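Side-chain contacts in particle-associated glycoside hydrolase (Acinetobacter phage Fri1, PDB 6C72), which probably degrades the capsular polysaccharide of Acinetobacter baumannii as a trimeric phage tailspike, clearing the way for virus entry: residues 68-73 with 78-83; 99-102 with 106-109. All blocks are in the same frame, centred on the assembly; numbering follows the deposited sequence.

Contact 1 of 2, residues 68-73 with 78-83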
ATOM      1  N   LEU A  68     -26.442 -22.199  33.144  1.00 37.35           N
ATOM      2  CA  LEU A  68     -26.360 -21.276  32.019  1.00 36.81           C
ATOM      3  C   LEU A  68     -27.525 -21.487  31.056  1.00 37.47           C
ATOM      4  O   LEU A  68     -28.490 -20.714  31.063  1.00 37.25           O
ATOM      5  CB  LEU A  68     -25.021 -21.455  31.300  1.00 36.32           C
ATOM      6  CG  LEU A  68     -24.756 -20.784  29.954  1.00 35.36           C
ATOM      7  CD1 LEU A  68     -24.978 -19.299  30.021  1.00 34.24           C
ATOM      8  CD2 LEU A  68     -23.344 -21.094  29.521  1.00 35.01           C
ATOM      9  N   SER A  69     -27.457 -22.538  30.238  1.00 31.85           N
ATOM     10  CA  SER A  69     -28.492 -22.775  29.241  1.00 33.04           C
ATOM     11  C   SER A  69     -29.663 -23.594  29.774  1.00 33.48           C
ATOM     12  O   SER A  69     -30.791 -23.436  29.288  1.00 35.41           O
ATOM     13  CB  SER A  69     -27.894 -23.488  28.023  1.00 33.47           C
ATOM     14  OG  SER A  69     -27.484 -24.797  28.358  1.00 32.93           O
ATOM     15  N   VAL A  70     -29.423 -24.458  30.759  1.00 38.45           N
ATOM     16  CA  VAL A  70     -30.445 -25.335  31.314  1.00 38.76           C
ATOM     17  C   VAL A  70     -30.524 -25.077  32.813  1.00 38.05           C
ATOM     18  O   VAL A  70     -29.568 -25.362  33.546  1.00 38.26           O
ATOM     19  CB  VAL A  70     -30.140 -26.814  31.031  1.00 39.29           C
ATOM     20  CG1 VAL A  70     -31.152 -27.717  31.719  1.00 39.66           C
ATOM     21  CG2 VAL A  70     -30.142 -27.072  29.541  1.00 40.14           C
ATOM     22  N   ILE A  71     -31.664 -24.564  33.271  1.00 32.19           N
ATOM     23  CA  ILE A  71     -31.917 -24.331  34.689  1.00 32.83           C
ATOM     24  C   ILE A  71     -32.974 -25.347  35.121  1.00 34.32           C
ATOM     25  O   ILE A  71     -34.171 -25.178  34.856  1.00 35.06           O
ATOM     26  CB  ILE A  71     -32.358 -22.887  34.966  1.00 32.85           C
ATOM     27  CG1 ILE A  71     -31.324 -21.893  34.422  1.00 31.69           C
ATOM     28  CG2 ILE A  71     -32.571 -22.658  36.457  1.00 34.15           C
ATOM     29  CD1 ILE A  71     -29.902 -22.119  34.945  1.00 31.30           C
ATOM     30  N   ARG A  72     -32.539 -26.423  35.771  1.00 47.04           N
ATOM     31  CA  ARG A  72     -33.458 -27.482  36.155  1.00 47.68           C
ATOM     32  C   ARG A  72     -34.178 -27.123  37.450  1.00 47.52           C
ATOM     33  O   ARG A  72     -33.569 -26.618  38.400  1.00 47.22           O
ATOM     34  CB  ARG A  72     -32.701 -28.803  36.319  1.00 48.66           C
ATOM     35  CG  ARG A  72     -32.147 -29.381  35.013  1.00 49.06           C
ATOM     36  CD  ARG A  72     -33.257 -29.986  34.166  1.00 49.30           C
ATOM     37  NE  ARG A  72     -34.042 -30.946  34.939  1.00 49.95           N
ATOM     38  CZ  ARG A  72     -33.677 -32.207  35.160  1.00 51.09           C
ATOM     39  NH1 ARG A  72     -32.538 -32.674  34.677  1.00 51.86           N
ATOM     40  NH2 ARG A  72     -34.455 -33.007  35.870  1.00 51.78           N
ATOM     41  N   VAL A  73     -35.479 -27.393  37.483  1.00 54.78           N
ATOM     42  CA  VAL A  73     -36.292 -27.161  38.674  1.00 54.89           C
ATOM     43  C   VAL A  73     -35.996 -28.257  39.690  1.00 55.35           C
ATOM     44  O   VAL A  73     -36.137 -29.446  39.393  1.00 56.06           O
ATOM     45  CB  VAL A  73     -37.784 -27.097  38.322  1.00 55.80           C
ATOM     46  CG1 VAL A  73     -38.623 -27.166  39.566  1.00 56.49           C
ATOM     47  CG2 VAL A  73     -38.075 -25.802  37.601  1.00 56.07           C
ATOM     48  N   THR A  78     -38.762 -33.569  36.393  1.00 51.88           N
ATOM     49  CA  THR A  78     -38.361 -33.066  35.082  1.00 51.79           C
ATOM     50  C   THR A  78     -38.781 -31.610  34.942  1.00 51.53           C
ATOM     51  O   THR A  78     -39.666 -31.122  35.654  1.00 51.71           O
ATOM     52  CB  THR A  78     -38.959 -33.852  33.903  1.00 53.13           C
ATOM     53  OG1 THR A  78     -40.376 -33.648  33.856  1.00 54.01           O
ATOM     54  CG2 THR A  78     -38.653 -35.341  34.024  1.00 54.66           C
ATOM     55  N   GLY A  79     -38.180 -30.938  33.962  1.00 45.39           N
ATOM     56  CA  GLY A  79     -38.503 -29.548  33.715  1.00 45.76           C
ATOM     57  C   GLY A  79     -37.303 -28.634  33.826  1.00 44.37           C
ATOM     58  O   GLY A  79     -36.464 -28.803  34.716  1.00 42.99           O
ATOM     59  N   ALA A  80     -37.181 -27.686  32.897  1.00 41.56           N
ATOM     60  CA  ALA A  80     -36.081 -26.740  32.952  1.00 40.28           C
ATOM     61  C   ALA A  80     -36.496 -25.428  32.314  1.00 41.93           C
ATOM     62  O   ALA A  80     -37.347 -25.385  31.421  1.00 44.69           O
ATOM     63  CB  ALA A  80     -34.824 -27.273  32.255  1.00 39.59           C
ATOM     64  N   TRP A  81     -35.902 -24.354  32.808  1.00 40.47           N
ATOM     65  CA  TRP A  81     -35.982 -23.067  32.144  1.00 41.79           C
ATOM     66  C   TRP A  81     -34.784 -22.937  31.221  1.00 41.47           C
ATOM     67  O   TRP A  81     -33.635 -23.080  31.658  1.00 39.05           O
ATOM     68  CB  TRP A  81     -36.004 -21.926  33.158  1.00 40.12           C
ATOM     69  CG  TRP A  81     -37.204 -21.957  34.044  1.00 40.75           C
ATOM     70  CD1 TRP A  81     -37.289 -22.508  35.286  1.00 39.41           C
ATOM     71  CD2 TRP A  81     -38.503 -21.424  33.746  1.00 43.28           C
ATOM     72  NE1 TRP A  81     -38.559 -22.344  35.786  1.00 40.86           N
ATOM     73  CE2 TRP A  81     -39.324 -21.685  34.859  1.00 43.06           C
ATOM     74  CE3 TRP A  81     -39.051 -20.753  32.645  1.00 45.79           C
ATOM     75  CZ2 TRP A  81     -40.664 -21.293  34.907  1.00 45.06           C
ATOM     76  CZ3 TRP A  81     -40.387 -20.367  32.695  1.00 47.35           C
ATOM     77  CH2 TRP A  81     -41.172 -20.634  33.817  1.00 46.95           C
ATOM     78  N   LEU A  82     -35.057 -22.669  29.951  1.00 38.42           N
ATOM     79  CA  LEU A  82     -34.031 -22.640  28.919  1.00 38.97           C
ATOM     80  C   LEU A  82     -33.664 -21.200  28.587  1.00 39.07           C
ATOM     81  O   LEU A  82     -34.534 -20.381  28.257  1.00 41.44           O
ATOM     82  CB  LEU A  82     -34.496 -23.375  27.666  1.00 42.80           C
ATOM     83  CG  LEU A  82     -34.885 -24.834  27.893  1.00 42.21           C
ATOM     84  CD1 LEU A  82     -35.142 -25.519  26.570  1.00 45.33           C
ATOM     85  CD2 LEU A  82     -33.820 -25.569  28.712  1.00 38.08           C
ATOM     86  N   LEU A  83     -32.372 -20.906  28.678  1.00 44.65           N
ATOM     87  CA  LEU A  83     -31.861 -19.568  28.430  1.00 43.79           C
ATOM     88  C   LEU A  83     -32.145 -19.129  26.997  1.00 47.43           C
ATOM     89  O   LEU A  83     -31.966 -19.901  26.049  1.00 50.11           O
ATOM     90  CB  LEU A  83     -30.352 -19.567  28.677  1.00 41.09           C
ATOM     91  CG  LEU A  83     -29.654 -18.223  28.510  1.00 39.79           C
ATOM     92  CD1 LEU A  83     -30.119 -17.302  29.641  1.00 37.82           C
ATOM     93  CD2 LEU A  83     -28.140 -18.381  28.461  1.00 38.55           C
TER
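Ile71 and Trp81 face each other as a hydrogen-bonded antiparallel pair, Ile71 N to Trp81 O at 2.9 Å and Trp81 N to Ile71 O at 2.8 Å. Their side chains leave the same face of the hairpin but meet only near their roots, CB of Ile71 lying 4.2 Å from CB of Trp81. With Trp81 CG anti to its carbonyl carbon (chi1 -63°), the CD1 and NE1 atoms of the indole come up obliquely to Val73, whose CG2 is 3.9 Å from Trp81 NE1. The indole N-H is taken by Val30 O, a bond that fixes the ring's rotation, while Ile71 reaches on to Val24 and Leu27 of helix 24-27.

The other face carries Val70, Arg72, Ala80 and Leu82. Val70 splits its branches: CG1 rests 3.7 Å from Ala80 CB, whereas CG2 meets Leu82 CD2, the two side chains running side by side. Ala80 is small enough for Arg72 to fold over it. Bent at chi2 and chi3, that arginine lays its CD against Ala80 CB and turns NE to Gly79 O, a weak bond of 3.2 Å; its NH1 goes to Ala63 O. Gly79 O also accepts Val73 N, which approaches from above the carbonyl plane. Gly79 has phi 121°, a conformation suited to a residue without a side chain.

Strand 80-83 lies between strands 54-58 and 70-72, with 70-72 outermost in this chain. The chemistry is therefore divided by face: aromatic and branched apolar groups pack towards helix 24-27, while on the partly exposed face an arginine contributes both its aliphatic chain and polar bonds to backbone carbonyls.

Contact 2 of 2, residues 99-102 with 106-109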
ATOM      1  N   ALA A  99     -19.255 -10.557  39.057  1.00 34.98           N
ATOM      2  CA  ALA A  99     -18.816  -9.298  38.461  1.00 33.80           C
ATOM      3  C   ALA A  99     -18.135  -8.382  39.481  1.00 34.12           C
ATOM      4  O   ALA A  99     -18.215  -8.585  40.697  1.00 35.49           O
ATOM      5  CB  ALA A  99     -19.994  -8.558  37.830  1.00 34.10           C
ATOM      6  N   GLU A 100     -17.454  -7.364  38.952  1.00 35.68           N
ATOM      7  CA  GLU A 100     -16.866  -6.271  39.735  1.00 36.21           C
ATOM      8  C   GLU A 100     -15.996  -6.761  40.888  1.00 35.50           C
ATOM      9  O   GLU A 100     -15.890  -6.106  41.923  1.00 35.97           O
ATOM     10  CB  GLU A 100     -17.944  -5.331  40.259  1.00 37.07           C
ATOM     11  CG  GLU A 100     -18.880  -4.859  39.186  1.00 38.08           C
ATOM     12  CD  GLU A 100     -18.998  -3.353  39.166  1.00 39.18           C
ATOM     13  OE1 GLU A 100     -18.058  -2.691  38.661  1.00 39.54           O
ATOM     14  OE2 GLU A 100     -20.021  -2.829  39.675  1.00 39.51           O
ATOM     15  N   LEU A 101     -15.358  -7.910  40.724  1.00 33.32           N
ATOM     16  CA  LEU A 101     -14.445  -8.403  41.740  1.00 33.98           C
ATOM     17  C   LEU A 101     -13.133  -7.625  41.685  1.00 32.95           C
ATOM     18  O   LEU A 101     -12.737  -7.109  40.642  1.00 32.16           O
ATOM     19  CB  LEU A 101     -14.211  -9.900  41.539  1.00 34.17           C
ATOM     20  CG  LEU A 101     -15.434 -10.765  41.882  1.00 35.62           C
ATOM     21  CD1 LEU A 101     -15.161 -12.252  41.689  1.00 35.98           C
ATOM     22  CD2 LEU A 101     -15.892 -10.496  43.324  1.00 37.61           C
ATOM     23  N   LEU A 102     -12.471  -7.517  42.831  1.00 40.68           N
ATOM     24  CA  LEU A 102     -11.153  -6.905  42.887  1.00 40.96           C
ATOM     25  C   LEU A 102     -10.071  -7.942  42.596  1.00 40.29           C
ATOM     26  O   LEU A 102     -10.310  -9.150  42.630  1.00 39.82           O
ATOM     27  CB  LEU A 102     -10.925  -6.242  44.243  1.00 42.00           C
ATOM     28  CG  LEU A 102     -12.018  -5.226  44.569  1.00 42.64           C
ATOM     29  CD1 LEU A 102     -11.920  -4.730  46.010  1.00 43.32           C
ATOM     30  CD2 LEU A 102     -11.951  -4.074  43.570  1.00 43.04           C
ATOM     31  N   LEU A 106      -9.376 -13.914  44.559  1.00 46.36           N
ATOM     32  CA  LEU A 106      -8.693 -14.944  43.773  1.00 46.39           C
ATOM     33  C   LEU A 106      -9.652 -16.108  43.572  1.00 46.00           C
ATOM     34  O   LEU A 106      -9.590 -17.133  44.252  1.00 46.46           O
ATOM     35  CB  LEU A 106      -7.422 -15.400  44.468  1.00 47.46           C
ATOM     36  CG  LEU A 106      -6.472 -14.280  44.854  1.00 48.08           C
ATOM     37  CD1 LEU A 106      -5.336 -14.885  45.648  1.00 49.16           C
ATOM     38  CD2 LEU A 106      -5.963 -13.556  43.630  1.00 47.80           C
ATOM     39  N   ILE A 107     -10.576 -15.929  42.635  1.00 46.78           N
ATOM     40  CA  ILE A 107     -11.658 -16.880  42.412  1.00 46.47           C
ATOM     41  C   ILE A 107     -11.524 -17.433  40.998  1.00 46.18           C
ATOM     42  O   ILE A 107     -11.589 -16.673  40.021  1.00 45.56           O
ATOM     43  CB  ILE A 107     -13.031 -16.228  42.638  1.00 46.04           C
ATOM     44  CG1 ILE A 107     -13.222 -15.925  44.130  1.00 46.48           C
ATOM     45  CG2 ILE A 107     -14.139 -17.114  42.115  1.00 45.78           C
ATOM     46  CD1 ILE A 107     -14.308 -14.917  44.425  1.00 46.50           C
ATOM     47  N   ASP A 108     -11.329 -18.750  40.888  1.00 39.15           N
ATOM     48  CA  ASP A 108     -11.220 -19.393  39.584  1.00 38.23           C
ATOM     49  C   ASP A 108     -12.611 -19.495  38.974  1.00 37.70           C
ATOM     50  O   ASP A 108     -13.484 -20.185  39.510  1.00 39.18           O
ATOM     51  CB  ASP A 108     -10.556 -20.769  39.726  1.00 39.97           C
ATOM     52  CG  ASP A 108     -10.317 -21.481  38.376  1.00 39.25           C
ATOM     53  OD1 ASP A 108     -10.636 -20.949  37.296  1.00 37.42           O
ATOM     54  OD2 ASP A 108      -9.734 -22.581  38.389  1.00 40.73           O
ATOM     55  N   GLN A 109     -12.824 -18.809  37.858  1.00 35.76           N
ATOM     56  CA  GLN A 109     -14.098 -18.857  37.153  1.00 35.25           C
ATOM     57  C   GLN A 109     -13.906 -19.441  35.756  1.00 34.38           C
ATOM     58  O   GLN A 109     -14.682 -19.151  34.839  1.00 33.47           O
ATOM     59  CB  GLN A 109     -14.747 -17.473  37.086  1.00 34.17           C
ATOM     60  CG  GLN A 109     -14.702 -16.704  38.422  1.00 34.95           C
ATOM     61  CD  GLN A 109     -15.786 -15.621  38.554  1.00 34.70           C
ATOM     62  OE1 GLN A 109     -16.969 -15.922  38.763  1.00 35.65           O
ATOM     63  NE2 GLN A 109     -15.390 -14.371  38.376  1.00 33.57           N
TER
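Leu101 reaches Ile107 and Gln109 with a single methyl, CD1. That carbon lies 3.9 Å from Ile107 CD1 and equally 3.9 Å from Gln109 NE2, so one leucine branch meets a hydrocarbon tip and an amide at once. The Leu101 and Ile107 side chains cross at about a right angle, methyl against methyl. Towards Gln109 the same CD1 lies out of the amide plane, beyond the nitrogen end of the group, in van der Waals packing. The extended end of Leu101 (chi2 -179°) carries CD1 towards Ile107 and Gln109; leucine and isoleucine suit the place because both offer a long apolar arm to a partly exposed loop.

These segments belong to the connection between strand 89-91 and helix 110-122, just where the chain enters the parallel beta-helix that forms the body of the tailspike. Gln109 occupies the N-cap position of that helix, but its OE1 accepts the backbone N of Arg98, a bond that would limit rotation of the amide.

Further out, the backbones of Leu101 and Gln109 hydrogen-bond to His134 and Tyr136, both on strand 133-140, so both sides are held to the same strand. Asp108 OD1 bonds Thr110 OG1 at the start of the helix, and Asp105 OD2 accepts Leu102 N within the loop. Glu100 and His134 each bind zinc in a crystal structure of this protein.

How the contacts relate
Contact 1 closes before contact 2 opens along the chain, and both lie towards its N-terminal end, their centres about 51 and 39 Å from the centre of the chain. Their centres are 25 Å apart, their nearest atoms about 10 Å, without touching. Helix 110-122 bridges them: it starts immediately after Gln109, and its Lys115 and Tyr119 pack on Leu68 of contact 1. A bound zinc ion lies about 11 Å from the Leu68 side chain, and one lies about 9 Å from that of Leu101. His91 and His134, which bind zinc in a crystal structure of this protein though not in this chain here, are about 8 Å from Leu68 and 5 Å from Leu101, between side chains.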